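Local coordinates for CysE, serine acetyltransferase (Brucella abortus, PDB 4HZD), which probably transfers an acetyl group from acetyl-coenzyme A to the hydroxyl of L-serine, the step that commits serine to cysteine biosynthesis, at residues R125-L130 against I154-R159; F150-H155 against D167-L172; V190-T195 against A216-N221. All coordinates share one frame; numbering follows the deposited sequence.

Contact 1: residues R125-L130 against I154-R159; sequences RLAHWL and IHPAAR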
loop_
_atom_site.group_PDB
_atom_site.type_symbol
_atom_site.label_atom_id
_atom_site.label_comp_id
_atom_site.label_asym_id
_atom_site.label_seq_id
_atom_site.Cartn_x
_atom_site.Cartn_y
_atom_site.Cartn_z
ATOM N N ARG A 125 8.800 -15.972 -19.517
ATOM C CA ARG A 125 10.233 -16.162 -19.742
ATOM C C ARG A 125 10.991 -16.190 -18.396
ATOM O O ARG A 125 11.857 -17.032 -18.176
ATOM C CB ARG A 125 10.765 -15.050 -20.654
ATOM C CG ARG A 125 10.122 -15.058 -22.040
ATOM C CD ARG A 125 10.966 -14.379 -23.121
ATOM N NE ARG A 125 10.158 -14.048 -24.318
ATOM C CZ ARG A 125 9.763 -14.945 -25.233
ATOM N NH1 ARG A 125 10.052 -16.244 -25.084
ATOM N NH2 ARG A 125 9.066 -14.551 -26.285
ATOM N N LEU A 126 10.653 -15.268 -17.501
ATOM C CA LEU A 126 11.255 -15.245 -16.158
ATOM C C LEU A 126 10.942 -16.530 -15.405
ATOM O O LEU A 126 11.848 -17.200 -14.916
ATOM C CB LEU A 126 10.767 -14.029 -15.343
ATOM C CG LEU A 126 11.354 -13.921 -13.906
ATOM C CD1 LEU A 126 12.890 -14.049 -13.960
ATOM C CD2 LEU A 126 10.905 -12.621 -13.212
ATOM N N ALA A 127 9.656 -16.847 -15.297
ATOM C CA ALA A 127 9.200 -18.066 -14.615
ATOM C C ALA A 127 9.857 -19.349 -15.155
ATOM O O ALA A 127 10.199 -20.274 -14.397
ATOM C CB ALA A 127 7.666 -18.159 -14.689
ATOM N N HIS A 128 10.015 -19.407 -16.467
ATOM C CA HIS A 128 10.560 -20.588 -17.164
ATOM C C HIS A 128 12.020 -20.807 -16.776
ATOM O O HIS A 128 12.434 -21.916 -16.440
ATOM C CB HIS A 128 10.401 -20.431 -18.691
ATOM C CG HIS A 128 10.917 -21.621 -19.489
ATOM N ND1 HIS A 128 10.268 -22.815 -19.532
ATOM C CD2 HIS A 128 12.062 -21.765 -20.301
ATOM C CE1 HIS A 128 10.965 -23.674 -20.316
ATOM N NE2 HIS A 128 12.059 -23.029 -20.783
ATOM N N TRP A 129 12.798 -19.741 -16.842
ATOM C CA TRP A 129 14.182 -19.764 -16.378
ATOM C C TRP A 129 14.312 -20.223 -14.901
ATOM O O TRP A 129 15.121 -21.135 -14.557
ATOM C CB TRP A 129 14.804 -18.379 -16.623
ATOM C CG TRP A 129 16.245 -18.306 -16.187
ATOM C CD1 TRP A 129 17.347 -18.975 -16.739
ATOM C CD2 TRP A 129 16.778 -17.589 -15.028
ATOM N NE1 TRP A 129 18.489 -18.679 -16.032
ATOM C CE2 TRP A 129 18.216 -17.867 -14.994
ATOM C CE3 TRP A 129 16.224 -16.770 -14.044
ATOM C CZ2 TRP A 129 19.034 -17.333 -14.020
ATOM C CZ3 TRP A 129 17.060 -16.220 -13.077
ATOM C CH2 TRP A 129 18.434 -16.493 -13.069
ATOM N N LEU A 130 13.529 -19.584 -14.017
ATOM C CA LEU A 130 13.501 -19.944 -12.586
ATOM C C LEU A 130 13.192 -21.424 -12.400
ATOM O O LEU A 130 13.841 -22.096 -11.597
ATOM C CB LEU A 130 12.452 -19.089 -11.817
ATOM C CG LEU A 130 12.880 -17.620 -11.729
ATOM C CD1 LEU A 130 11.794 -16.780 -11.097
ATOM C CD2 LEU A 130 14.167 -17.458 -10.924
ATOM N N ILE A 154 0.007 -19.650 -17.757
ATOM C CA ILE A 154 1.027 -20.337 -18.574
ATOM C C ILE A 154 1.908 -21.160 -17.648
ATOM O O ILE A 154 2.579 -20.604 -16.753
ATOM C CB ILE A 154 1.870 -19.328 -19.381
ATOM C CG1 ILE A 154 0.958 -18.383 -20.184
ATOM C CG2 ILE A 154 2.873 -20.048 -20.273
ATOM C CD1 ILE A 154 1.621 -17.221 -20.911
ATOM N N HIS A 155 1.916 -22.483 -17.832
ATOM C CA HIS A 155 2.786 -23.309 -17.019
ATOM C C HIS A 155 4.247 -22.979 -17.266
ATOM O O HIS A 155 4.658 -22.817 -18.413
ATOM C CB HIS A 155 2.534 -24.791 -17.249
ATOM C CG HIS A 155 3.177 -25.666 -16.204
ATOM N ND1 HIS A 155 4.508 -25.933 -16.186
ATOM C CD2 HIS A 155 2.640 -26.296 -15.091
ATOM C CE1 HIS A 155 4.782 -26.725 -15.131
ATOM N NE2 HIS A 155 3.642 -26.960 -14.484
ATOM N N PRO A 156 5.058 -22.847 -16.188
ATOM C CA PRO A 156 6.454 -22.436 -16.405
ATOM C C PRO A 156 7.299 -23.390 -17.256
ATOM O O PRO A 156 8.315 -22.961 -17.752
ATOM C CB PRO A 156 7.051 -22.344 -14.985
ATOM C CG PRO A 156 5.870 -22.146 -14.080
ATOM C CD PRO A 156 4.688 -22.822 -14.755
ATOM N N ALA A 157 6.869 -24.636 -17.437
ATOM C CA ALA A 157 7.600 -25.628 -18.262
ATOM C C ALA A 157 7.253 -25.488 -19.730
ATOM O O ALA A 157 7.911 -26.102 -20.583
ATOM C CB ALA A 157 7.314 -27.064 -17.796
ATOM N N ALA A 158 6.228 -24.681 -20.026
ATOM C CA ALA A 158 5.839 -24.414 -21.409
ATOM C C ALA A 158 7.013 -23.749 -22.102
ATOM O O ALA A 158 7.835 -23.111 -21.436
ATOM C CB ALA A 158 4.592 -23.519 -21.507
ATOM N N ARG A 159 7.118 -23.922 -23.427
ATOM C CA ARG A 159 8.197 -23.276 -24.178
ATOM C C ARG A 159 7.623 -22.299 -25.194
ATOM O O ARG A 159 6.777 -22.684 -26.012
ATOM C CB ARG A 159 9.117 -24.320 -24.828
ATOM C CG ARG A 159 9.827 -25.148 -23.783
ATOM C CD ARG A 159 11.203 -25.611 -24.207
ATOM N NE ARG A 159 11.249 -26.896 -24.901
ATOM C CZ ARG A 159 10.344 -27.873 -24.842
ATOM N NH1 ARG A 159 9.251 -27.770 -24.092
ATOM N NH2 ARG A 159 10.554 -28.979 -25.550
#
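H128 of helix 116-132 and P156 of the loop between strands 152-154 and 159-160 bring their CA atoms to 4.6 Å, the shortest CA-CA distance between the two segments, at a type I beta turn running from H155 to A158. The bond that joins them is made by a side chain: ND1 of H128 donates to O of P156 over 2.6 Å with an N-H...O angle of 154°. The N-H points in the plane of the imidazole at an oxygen that receives it in the plane of its own carbonyl. CG of H128 is anti to its backbone N (chi1 -179°), which carries the ring outward from the helix to the turn. CA of H128 adds a C-H...O contact to the same oxygen at 3.3 Å, so the P156 carbonyl is held from two points on one residue.

Beside this polar link the packing is light. CB of A127 meets CB of P156 at 4.2 Å, and CG of R159 comes within 3.9 Å of CE1 of H128. Within the turn, N of A157 donates to ND1 of H155 over 3.0 Å in the plane of that ring, which holds the imidazole against the turn. NE2 of H155 reaches O of A104 in the second subunit, while O of A158 accepts from NE2 of H124, one helical turn before H128. A side-chain-to-backbone bond thus joins helix 116-132 of the helical N-terminal part to a corner of the first coil of the left-handed beta-helix, the two building blocks of a serine acetyltransferase.

Contact 2: residues F150-H155 against D167-L172; sequences FQTDIH and DHATGL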
loop_
_atom_site.group_PDB
_atom_site.type_symbol
_atom_site.label_atom_id
_atom_site.label_comp_id
_atom_site.label_asym_id
_atom_site.label_seq_id
_atom_site.Cartn_x
_atom_site.Cartn_y
_atom_site.Cartn_z
ATOM N N PHE A 150 -2.723 -10.738 -15.227
ATOM C CA PHE A 150 -2.780 -10.680 -16.692
ATOM C C PHE A 150 -3.802 -11.652 -17.302
ATOM O O PHE A 150 -4.010 -11.637 -18.522
ATOM C CB PHE A 150 -1.381 -10.902 -17.338
ATOM C CG PHE A 150 -0.291 -10.032 -16.760
ATOM C CD1 PHE A 150 -0.553 -8.697 -16.345
ATOM C CD2 PHE A 150 1.030 -10.530 -16.631
ATOM C CE1 PHE A 150 0.456 -7.890 -15.841
ATOM C CE2 PHE A 150 2.034 -9.723 -16.082
ATOM C CZ PHE A 150 1.751 -8.410 -15.706
ATOM N N GLN A 151 -4.407 -12.484 -16.449
ATOM C CA GLN A 151 -5.385 -13.531 -16.852
ATOM C C GLN A 151 -4.820 -14.524 -17.848
ATOM O O GLN A 151 -5.554 -15.076 -18.701
ATOM C CB GLN A 151 -6.709 -12.902 -17.332
ATOM C CG GLN A 151 -7.397 -12.086 -16.218
ATOM C CD GLN A 151 -6.789 -10.695 -16.023
ATOM O OE1 GLN A 151 -6.611 -9.936 -16.983
ATOM N NE2 GLN A 151 -6.504 -10.343 -14.779
ATOM N N THR A 152 -3.505 -14.750 -17.745
ATOM C CA THR A 152 -2.768 -15.653 -18.628
ATOM C C THR A 152 -2.177 -16.714 -17.721
ATOM O O THR A 152 -1.325 -16.417 -16.868
ATOM C CB THR A 152 -1.639 -14.919 -19.394
ATOM O OG1 THR A 152 -0.871 -14.165 -18.464
ATOM C CG2 THR A 152 -2.213 -13.897 -20.403
ATOM N N ASP A 153 -2.676 -17.935 -17.850
ATOM C CA ASP A 153 -2.213 -19.055 -17.013
ATOM C C ASP A 153 -1.282 -19.899 -17.898
ATOM O O ASP A 153 -1.729 -20.717 -18.728
ATOM C CB ASP A 153 -3.408 -19.843 -16.433
ATOM C CG ASP A 153 -2.988 -21.084 -15.712
ATOM O OD1 ASP A 153 -1.796 -21.415 -15.849
ATOM O OD2 ASP A 153 -3.813 -21.722 -14.991
ATOM N N ILE A 154 0.007 -19.650 -17.757
ATOM C CA ILE A 154 1.027 -20.337 -18.574
ATOM C C ILE A 154 1.908 -21.160 -17.648
ATOM O O ILE A 154 2.579 -20.604 -16.753
ATOM C CB ILE A 154 1.870 -19.328 -19.381
ATOM C CG1 ILE A 154 0.958 -18.383 -20.184
ATOM C CG2 ILE A 154 2.873 -20.048 -20.273
ATOM C CD1 ILE A 154 1.621 -17.221 -20.911
ATOM N N HIS A 155 1.916 -22.483 -17.832
ATOM C CA HIS A 155 2.786 -23.309 -17.019
ATOM C C HIS A 155 4.247 -22.979 -17.266
ATOM O O HIS A 155 4.658 -22.817 -18.413
ATOM C CB HIS A 155 2.534 -24.791 -17.249
ATOM C CG HIS A 155 3.177 -25.666 -16.204
ATOM N ND1 HIS A 155 4.508 -25.933 -16.186
ATOM C CD2 HIS A 155 2.640 -26.296 -15.091
ATOM C CE1 HIS A 155 4.782 -26.725 -15.131
ATOM N NE2 HIS A 155 3.642 -26.960 -14.484
ATOM N N ASP A 167 -2.453 -11.217 -28.248
ATOM C CA ASP A 167 -3.280 -10.055 -28.516
ATOM C C ASP A 167 -4.468 -10.123 -27.579
ATOM O O ASP A 167 -5.189 -11.114 -27.589
ATOM C CB ASP A 167 -3.726 -10.078 -30.003
ATOM C CG ASP A 167 -4.559 -8.827 -30.418
ATOM O OD1 ASP A 167 -4.563 -7.801 -29.701
ATOM O OD2 ASP A 167 -5.209 -8.883 -31.483
ATOM N N HIS A 168 -4.662 -9.092 -26.746
ATOM C CA HIS A 168 -5.808 -9.032 -25.763
ATOM C C HIS A 168 -5.576 -9.929 -24.574
ATOM O O HIS A 168 -5.717 -9.471 -23.451
ATOM C CB HIS A 168 -7.184 -9.303 -26.414
ATOM C CG HIS A 168 -7.515 -8.367 -27.548
ATOM N ND1 HIS A 168 -7.551 -7.025 -27.398
ATOM C CD2 HIS A 168 -7.817 -8.619 -28.901
ATOM C CE1 HIS A 168 -7.845 -6.431 -28.588
ATOM N NE2 HIS A 168 -8.005 -7.403 -29.507
ATOM N N ALA A 169 -5.159 -11.179 -24.839
ATOM C CA ALA A 169 -4.655 -12.185 -23.869
ATOM C C ALA A 169 -5.603 -12.782 -22.852
ATOM O O ALA A 169 -5.380 -13.910 -22.418
ATOM C CB ALA A 169 -3.365 -11.689 -23.166
ATOM N N THR A 170 -6.640 -12.064 -22.438
ATOM C CA THR A 170 -7.476 -12.581 -21.350
ATOM C C THR A 170 -7.938 -14.041 -21.574
ATOM O O THR A 170 -8.600 -14.339 -22.561
ATOM C CB THR A 170 -8.767 -11.749 -21.223
ATOM O OG1 THR A 170 -8.460 -10.348 -21.234
ATOM C CG2 THR A 170 -9.609 -12.192 -19.961
ATOM N N GLY A 171 -7.642 -14.929 -20.624
ATOM C CA GLY A 171 -8.221 -16.282 -20.618
ATOM C C GLY A 171 -7.270 -17.319 -21.220
ATOM O O GLY A 171 -7.615 -18.480 -21.325
ATOM N N LEU A 172 -6.084 -16.879 -21.635
ATOM C CA LEU A 172 -5.078 -17.793 -22.123
ATOM C C LEU A 172 -4.669 -18.834 -21.107
ATOM O O LEU A 172 -4.337 -18.514 -19.969
ATOM C CB LEU A 172 -3.825 -17.048 -22.626
ATOM C CG LEU A 172 -2.672 -17.891 -23.205
ATOM C CD1 LEU A 172 -3.044 -18.523 -24.551
ATOM C CD2 LEU A 172 -1.427 -17.036 -23.375
HETATM O O HOH W 1 -6.240 -17.608 -18.010
#
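Two backbone hydrogen bonds join Q151-D153 to G171-L172. N of G171 donates to O of Q151 over 2.8 Å, and N of D153 donates to O of L172, also over 2.8 Å and straighter, with an N-H...O angle of 167°. A water donates to both carbonyls, at 2.7 Å from O of Q151 and 2.9 Å from O of L172, and so links the two acceptors. CA of T152 adds a C-H...O contact to O of L172.

G171 donates from within a turn: A169 to L172 form a type II beta turn with G171 at its third position, where phi is positive (98°); a side chain there would be jammed against the preceding carbonyl oxygen. This is where the left-handed beta-helix begins: the chain has left helix 136-149 through Q151, itself of positive phi, and after one circuit it arrives at L172, where the next coil begins beside the first.

Apolar contacts lie mainly with T152, I154 and L172. CD1 of I154 meets CD2 of L172 at 3.9 Å, their side chains crossing obliquely. CG2 of T152 stands anti to its carbonyl carbon while OG1 takes the place between N and C (chi1 50°), which turns the methyl to CB of A169 at 3.7 Å and the hydroxyl to OG of S146, its hydrogen-bond partner. Separately, CB of Q151 packs against CG2 of T170 at 4.0 Å.

The other polar ends turn to partners elsewhere. OE1 of Q151 and OG1 of T170 both accept from NZ of K116. OD2 of D153 binds ND1 of H168 in the second subunit, whereas H168, part of the coenzyme A pocket, binds D153 of the third subunit through its own ND1.

Contact 3: residues V190-T195 against A216-N221; sequences VTLGGT and AKILGN. With COA (coenzyme A), chain C.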
loop_
_atom_site.group_PDB
_atom_site.type_symbol
_atom_site.label_atom_id
_atom_site.label_comp_id
_atom_site.label_asym_id
_atom_site.label_seq_id
_atom_site.Cartn_x
_atom_site.Cartn_y
_atom_site.Cartn_z
ATOM N N VAL A 190 -7.797 -18.423 -25.576
ATOM C CA VAL A 190 -7.130 -19.565 -26.232
ATOM C C VAL A 190 -6.598 -20.570 -25.214
ATOM O O VAL A 190 -5.988 -20.178 -24.203
ATOM C CB VAL A 190 -6.045 -19.123 -27.220
ATOM C CG1 VAL A 190 -5.173 -20.321 -27.628
ATOM C CG2 VAL A 190 -6.710 -18.509 -28.458
ATOM N N THR A 191 -6.889 -21.852 -25.456
ATOM C CA THR A 191 -6.326 -22.955 -24.656
ATOM C C THR A 191 -5.389 -23.783 -25.542
ATOM O O THR A 191 -5.782 -24.319 -26.625
ATOM C CB THR A 191 -7.406 -23.883 -24.068
ATOM O OG1 THR A 191 -8.326 -23.147 -23.255
ATOM C CG2 THR A 191 -6.782 -24.970 -23.169
ATOM N N LEU A 192 -4.151 -23.883 -25.090
ATOM C CA LEU A 192 -3.255 -24.920 -25.559
ATOM C C LEU A 192 -3.200 -25.955 -24.467
ATOM O O LEU A 192 -2.392 -25.868 -23.533
ATOM C CB LEU A 192 -1.880 -24.354 -25.891
ATOM C CG LEU A 192 -1.969 -23.141 -26.811
ATOM C CD1 LEU A 192 -0.534 -22.693 -27.079
ATOM C CD2 LEU A 192 -2.673 -23.489 -28.121
ATOM N N GLY A 193 -4.145 -26.889 -24.531
ATOM C CA GLY A 193 -4.402 -27.761 -23.388
ATOM C C GLY A 193 -4.381 -29.251 -23.691
ATOM O O GLY A 193 -3.873 -29.674 -24.747
ATOM N N GLY A 194 -4.914 -30.028 -22.738
ATOM C CA GLY A 194 -4.931 -31.500 -22.808
ATOM C C GLY A 194 -6.314 -32.076 -23.080
ATOM O O GLY A 194 -7.328 -31.423 -22.860
ATOM N N THR A 195 -6.352 -33.305 -23.583
ATOM C CA THR A 195 -7.605 -34.011 -23.815
ATOM C C THR A 195 -8.158 -34.512 -22.479
ATOM O O THR A 195 -9.335 -34.835 -22.371
ATOM C CB THR A 195 -7.388 -35.244 -24.715
ATOM O OG1 THR A 195 -6.289 -35.999 -24.190
ATOM C CG2 THR A 195 -7.091 -34.842 -26.142
ATOM N N ALA A 216 -10.234 -20.132 -29.371
ATOM C CA ALA A 216 -9.900 -21.463 -29.863
ATOM C C ALA A 216 -9.385 -22.392 -28.742
ATOM O O ALA A 216 -8.599 -21.956 -27.871
ATOM C CB ALA A 216 -8.866 -21.363 -30.974
ATOM N N LYS A 217 -9.835 -23.652 -28.741
ATOM C CA LYS A 217 -9.246 -24.690 -27.894
ATOM C C LYS A 217 -8.464 -25.673 -28.749
ATOM O O LYS A 217 -9.035 -26.295 -29.673
ATOM C CB LYS A 217 -10.308 -25.473 -27.094
ATOM C CG LYS A 217 -11.609 -24.732 -26.836
ATOM C CD LYS A 217 -11.535 -23.825 -25.632
ATOM C CE LYS A 217 -12.781 -22.945 -25.597
ATOM N NZ LYS A 217 -12.395 -21.542 -25.276
ATOM N N ILE A 218 -7.175 -25.835 -28.455
ATOM C CA ILE A 218 -6.325 -26.777 -29.170
ATOM C C ILE A 218 -5.906 -27.805 -28.104
ATOM O O ILE A 218 -5.279 -27.445 -27.078
ATOM C CB ILE A 218 -5.151 -26.078 -29.865
ATOM C CG1 ILE A 218 -5.682 -24.958 -30.784
ATOM C CG2 ILE A 218 -4.322 -27.071 -30.663
ATOM C CD1 ILE A 218 -4.615 -24.093 -31.429
ATOM N N LEU A 219 -6.322 -29.068 -28.289
ATOM C CA LEU A 219 -6.262 -30.043 -27.167
ATOM C C LEU A 219 -5.559 -31.317 -27.542
ATOM O O LEU A 219 -5.976 -31.977 -28.482
ATOM C CB LEU A 219 -7.648 -30.403 -26.646
ATOM C CG LEU A 219 -8.600 -29.260 -26.315
ATOM C CD1 LEU A 219 -9.960 -29.848 -25.980
ATOM C CD2 LEU A 219 -8.031 -28.433 -25.165
ATOM N N GLY A 220 -4.521 -31.671 -26.783
ATOM C CA GLY A 220 -3.752 -32.901 -27.022
ATOM C C GLY A 220 -2.333 -32.609 -27.465
ATOM O O GLY A 220 -1.990 -31.471 -27.773
ATOM N N ASN A 221 -1.512 -33.647 -27.471
ATOM C CA ASN A 221 -0.202 -33.613 -28.096
ATOM C C ASN A 221 -0.337 -33.671 -29.639
ATOM O O ASN A 221 -0.055 -34.692 -30.280
ATOM C CB ASN A 221 0.660 -34.752 -27.564
ATOM C CG ASN A 221 2.077 -34.657 -28.036
ATOM O OD1 ASN A 221 2.507 -33.609 -28.507
ATOM N ND2 ASN A 221 2.818 -35.752 -27.930
HETATM N N1A COA C . -15.990 -30.714 -29.583
HETATM C C2A COA C . -16.615 -31.311 -30.621
HETATM N N3A COA C . -16.541 -32.638 -30.867
HETATM C C4A COA C . -15.791 -33.452 -30.069
HETATM C C5A COA C . -15.065 -32.875 -28.925
HETATM C C6A COA C . -15.211 -31.408 -28.714
HETATM N N6A COA C . -14.590 -30.770 -27.687
HETATM N N7A COA C . -14.426 -33.907 -28.329
HETATM C C8A COA C . -14.715 -35.042 -29.021
HETATM N N9A COA C . -15.528 -34.760 -30.059
HETATM C C1B COA C . -16.079 -35.699 -31.073
HETATM C C2B COA C . -15.006 -36.207 -32.026
HETATM O O2B COA C . -14.773 -35.280 -33.087
HETATM C C3B COA C . -15.610 -37.510 -32.514
HETATM O O3B COA C . -16.457 -37.274 -33.657
HETATM P P3B COA C . -16.447 -38.230 -34.971
HETATM O O7A COA C . -16.583 -39.616 -34.368
HETATM O O8A COA C . -15.118 -37.956 -35.647
HETATM O O9A COA C . -17.629 -37.766 -35.803
HETATM C C4B COA C . -16.432 -38.001 -31.317
HETATM O O4B COA C . -16.680 -36.857 -30.487
HETATM C C5B COA C . -15.701 -39.059 -30.495
HETATM O O5B COA C . -14.501 -38.496 -29.955
HETATM P P1A COA C . -13.681 -39.185 -28.747
HETATM O O1A COA C . -12.407 -38.383 -28.568
HETATM O O2A COA C . -13.604 -40.677 -29.011
HETATM O O3A COA C . -14.666 -38.942 -27.479
HETATM P P2A COA C . -14.182 -38.821 -25.936
HETATM O O4A COA C . -12.983 -39.720 -25.755
HETATM O O5A COA C . -15.383 -38.999 -25.030
HETATM O O6A COA C . -13.692 -37.277 -25.828
HETATM C CBP COA C . -13.593 -35.340 -24.281
HETATM C CCP COA C . -13.072 -36.734 -24.650
HETATM C CDP COA C . -14.743 -34.955 -25.199
HETATM C CEP COA C . -14.103 -35.420 -22.839
HETATM C CAP COA C . -12.420 -34.329 -24.415
HETATM O OAP COA C . -11.833 -34.349 -25.735
HETATM C C9P COA C . -12.759 -32.891 -24.066
HETATM O O9P COA C . -12.943 -32.049 -24.942
HETATM N N8P COA C . -12.832 -32.622 -22.761
HETATM C C7P COA C . -12.391 -31.379 -22.165
HETATM C C6P COA C . -10.914 -31.392 -21.783
HETATM C C5P COA C . -10.442 -29.973 -21.545
HETATM O O5P COA C . -11.249 -29.053 -21.510
HETATM N N4P COA C . -9.115 -29.828 -21.384
HETATM C C3P COA C . -8.388 -28.570 -21.324
HETATM C C2P COA C . -7.004 -28.761 -20.708
HETATM S S1P COA C . -6.347 -27.152 -20.214
#
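Two successive coils of the left-handed beta-helix stack here, strand 191-193 on strand 217-219, beside the pantetheine arm of coenzyme A. The strands run parallel, 10° apart in direction with axes 4.9 Å from each other, and T191, L192 and G193 pair with K217, I218 and L219. The ladder has four backbone bonds: N of T191 to O of A216, N of I218 to O of T191, N of G193 to O of I218, and N of G220 to O of G193. The first three run nearly along the C=O axis; in the last, the donor is tilted 27° from the carbonyl plane. G220 has positive phi, at which a CB would be jammed against the preceding carbonyl oxygen and would also press on CG2 of T195, 4.0 Å from CA of G220. That oxygen, O of L219, is buried with no polar partner in the model; CG2 of T195 lies against it.

L192 and I218 lie side by side on the inward face, with CD2 of L192 at 3.9 Å from CD1 of I218. I212 of strand 211-212 touches both of them, which places the pair in the interior of the coil. The other face, bearing T191, K217 and L219, turns to the second subunit and the ligand. NZ of K217 is hydrogen-bonded to O of G215 of its own chain.

The coenzyme runs along this face. Its N4P makes a weak bond to O of G194, at 2.8 Å but bent to 123°. CD1 of L219 approaches O9P at 3.8 Å. The thiol end lies over G193, where a CB would clash with it. CG2 of T191, anti to its backbone N, lies 3.7 Å from S1P, while OG1, anti to the carbonyl carbon, is hydrogen-bonded to NE2 of H188 in the second subunit.

How the contacts relate
Contacts 2 and 3 belong to the same parallel sheet of the left-handed beta-helix and are buried, whereas contact 1, partly buried, joins the beta-helix to the helical N-terminal part. Contacts 1 and 2 share I154 and H155, so the first strand passes directly from pairing with the next coil into the turn met by helix 116-132. Contacts 2 and 3 touch where CD1 of L172 packs on O of V190, 3.4 Å away. Their chemistry differs accordingly: one side-chain bond in contact 1, two backbone bonds with a bridging water in contact 2, and a regular four-bond ladder in contact 3, which alone has the coenzyme against both segments.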